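Local atomic coordinates of putative SnoaL-like polyketide cyclase (Jannaschia sp., PDB entry 3KKG), a protein that is probably a polyketide cyclase of the SnoaL-like family, closing rings in a polyketide substrate. Residues L16-E21 / R34-P39. Residues are numbered along the deposited sequence; the frame is centred on the assembly and turned at random. Where two conformers were deposited one is given.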
loop_
_atom_site.group_PDB
_atom_site.type_symbol
_atom_site.label_atom_id
_atom_site.label_comp_id
_atom_site.label_asym_id
_atom_site.label_seq_id
_atom_site.Cartn_x
_atom_site.Cartn_y
_atom_site.Cartn_z
ATOM N N LEU A 16 -12.680 11.125 -2.517
ATOM C CA LEU A 16 -11.725 12.225 -2.563
ATOM C C LEU A 16 -12.029 13.342 -1.529
ATOM O O LEU A 16 -11.128 14.095 -1.123
ATOM C CB LEU A 16 -11.536 12.775 -3.977
ATOM C CG LEU A 16 -10.629 11.938 -4.863
ATOM C CD1 LEU A 16 -10.644 12.496 -6.307
ATOM C CD2 LEU A 16 -9.212 11.846 -4.299
ATOM N N ARG A 17 -13.283 13.439 -1.096
ATOM C CA ARG A 17 -13.629 14.380 -0.024
ATOM C C ARG A 17 -12.835 14.096 1.231
ATOM O O ARG A 17 -12.503 15.021 1.977
ATOM C CB ARG A 17 -15.118 14.330 0.300
ATOM C CG ARG A 17 -16.007 14.731 -0.814
ATOM C CD ARG A 17 -17.473 14.846 -0.402
ATOM N NE ARG A 17 -17.649 15.869 0.634
ATOM C CZ ARG A 17 -18.467 15.776 1.677
ATOM N NH1 ARG A 17 -19.224 14.702 1.876
ATOM N NH2 ARG A 17 -18.540 16.789 2.533
ATOM N N LEU A 18 -12.447 12.828 1.439
ATOM C CA LEU A 18 -11.694 12.456 2.623
ATOM C C LEU A 18 -10.260 12.967 2.615
ATOM O O LEU A 18 -9.580 12.931 3.627
ATOM C CB LEU A 18 -11.683 10.935 2.774
ATOM C CG LEU A 18 -13.063 10.275 2.907
ATOM C CD1 LEU A 18 -13.002 8.760 2.844
ATOM C CD2 LEU A 18 -13.744 10.780 4.239
ATOM N N PHE A 19 -9.817 13.472 1.476
ATOM C CA PHE A 19 -8.482 14.012 1.316
ATOM C C PHE A 19 -8.476 15.550 1.318
ATOM O O PHE A 19 -7.413 16.143 1.154
ATOM C CB PHE A 19 -7.793 13.456 0.064
ATOM C CG PHE A 19 -7.551 11.964 0.175
ATOM C CD1 PHE A 19 -8.562 11.057 -0.107
ATOM C CD2 PHE A 19 -6.376 11.510 0.719
ATOM C CE1 PHE A 19 -8.339 9.708 0.071
ATOM C CE2 PHE A 19 -6.148 10.130 0.885
ATOM C CZ PHE A 19 -7.151 9.259 0.581
ATOM N N ASP A 20 -9.654 16.149 1.503
ATOM C CA ASP A 20 -9.808 17.615 1.546
ATOM C C ASP A 20 -10.614 17.954 2.791
ATOM O O ASP A 20 -10.044 18.065 3.888
ATOM C CB ASP A 20 -10.425 18.115 0.222
ATOM C CG ASP A 20 -10.645 19.602 0.210
ATOM O OD1 ASP A 20 -9.848 20.300 0.830
ATOM O OD2 ASP A 20 -11.549 19.994 -0.543
ATOM N N GLU A 21 -11.924 18.116 2.666
ATOM C CA GLU A 21 -12.739 18.487 3.833
ATOM C C GLU A 21 -12.757 17.416 4.949
ATOM O O GLU A 21 -12.978 17.724 6.125
ATOM C CB GLU A 21 -14.165 18.820 3.430
ATOM C CG GLU A 21 -14.913 17.777 2.618
ATOM C CD GLU A 21 -14.862 18.010 1.090
ATOM O OE1 GLU A 21 -13.761 18.144 0.483
ATOM O OE2 GLU A 21 -15.956 18.048 0.482
ATOM N N ARG A 34 -18.524 10.978 9.161
ATOM C CA ARG A 34 -19.850 10.481 9.552
ATOM C C ARG A 34 -20.860 10.469 8.408
ATOM O O ARG A 34 -21.727 9.606 8.368
ATOM C CB ARG A 34 -20.398 11.263 10.739
ATOM C CG ARG A 34 -19.591 11.044 12.000
ATOM C CD ARG A 34 -20.128 11.810 13.179
ATOM N NE ARG A 34 -19.269 11.617 14.354
ATOM C CZ ARG A 34 -18.535 12.565 14.942
ATOM N NH1 ARG A 34 -18.530 13.824 14.517
ATOM N NH2 ARG A 34 -17.789 12.247 15.982
ATOM N N GLU A 35 -20.734 11.394 7.464
ATOM C CA GLU A 35 -21.606 11.381 6.283
ATOM C C GLU A 35 -21.165 10.447 5.152
ATOM O O GLU A 35 -21.960 10.077 4.299
ATOM C CB GLU A 35 -21.838 12.784 5.762
ATOM C CG GLU A 35 -20.684 13.540 5.157
ATOM C CD GLU A 35 -21.092 15.000 4.854
ATOM O OE1 GLU A 35 -22.086 15.186 4.122
ATOM O OE2 GLU A 35 -20.460 15.949 5.381
ATOM N N THR A 36 -19.901 10.037 5.170
ATOM C CA THR A 36 -19.299 9.230 4.098
ATOM C C THR A 36 -19.236 7.725 4.407
ATOM O O THR A 36 -19.389 6.868 3.536
ATOM C CB THR A 36 -17.849 9.773 3.869
ATOM O OG1 THR A 36 -17.957 11.148 3.450
ATOM C CG2 THR A 36 -17.126 9.019 2.758
HETATM N N MSE A 37 -18.862 7.417 5.653
HETATM C CA MSE A 37 -18.694 6.027 6.118
HETATM C C MSE A 37 -20.014 5.504 6.695
HETATM O O MSE A 37 -20.826 6.274 7.228
HETATM C CB MSE A 37 -17.626 5.928 7.218
HETATM C CG MSE A 37 -16.172 5.886 6.762
HETATM SE SE MSE A 37 -15.477 7.577 5.979
HETATM C CE MSE A 37 -13.558 7.193 6.182
ATOM N N THR A 38 -20.177 4.183 6.632
ATOM C CA THR A 38 -21.300 3.500 7.309
ATOM C C THR A 38 -20.972 3.361 8.798
ATOM O O THR A 38 -19.835 3.481 9.223
ATOM C CB THR A 38 -21.532 2.111 6.721
ATOM O OG1 THR A 38 -20.352 1.313 6.900
ATOM C CG2 THR A 38 -21.888 2.231 5.228
ATOM N N PRO A 39 -21.997 3.166 9.627
ATOM C CA PRO A 39 -21.758 3.015 11.074
ATOM C C PRO A 39 -20.824 1.852 11.435
ATOM O O PRO A 39 -20.082 1.920 12.419
ATOM C CB PRO A 39 -23.167 2.780 11.634
ATOM C CG PRO A 39 -24.073 3.291 10.570
ATOM C CD PRO A 39 -23.429 3.117 9.269
HETATM O O HOH W 1 -17.669 11.984 1.069
#
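Arg17, within residues 16-21, stretches across to the C-terminal end of helix 29-36. Its CB points toward that helix; CG lies beside the backbone N and anti to the carbonyl carbon, CD continues the extended run, and a bend at chi3 (61°) turns the guanidinium. Arg17 NE gives an almost straight, hydrogen-bonded salt bridge to Glu21 OE2 (2.8 Å, 172°), in the guanidinium plane but reaching the oxygen from above the carboxylate plane. Arg17 NH2 then meets Glu35 OE2 at 3.5 Å in a long salt bridge, completing a three-residue salt-bridge network. Here the Glu35 carboxylate stands perpendicular to the guanidinium, with its CD at the edge of that group, on an extended chain whose CG takes the crowded position between backbone N and carbonyl carbon. Arg17 NH1 is weakly bonded to a water at 3.2 Å, and the same water donates to Thr36 OG1 at 2.5 Å; this hydroxyl is also hydrogen-bonded to Val32 O, one turn back in the helix.

Beneath the charges the contact is apolar. Leu18 and selenomethionine Met37 meet tip to tip, Leu18 CD1 lying 3.7 Å from Met37 CE, while Thr36 CG2 packs against both Leu18 methyls. Phe117 and Val124, on strands of the NTF2-like sheet, touch Leu18 and Met37 respectively, so this layer ties residues 16-21 and the junction of helix 29-36 with strand 37-38 to the sheet.

One guanidinium thus serves two carboxylates, and its positive charge probably offsets the repulsion between Glu21 and Glu35. The firm bond stays within residues 16-21, whereas the link between segments rests on a looser ion pair, a water bridge with one weak leg and buried methyl packing.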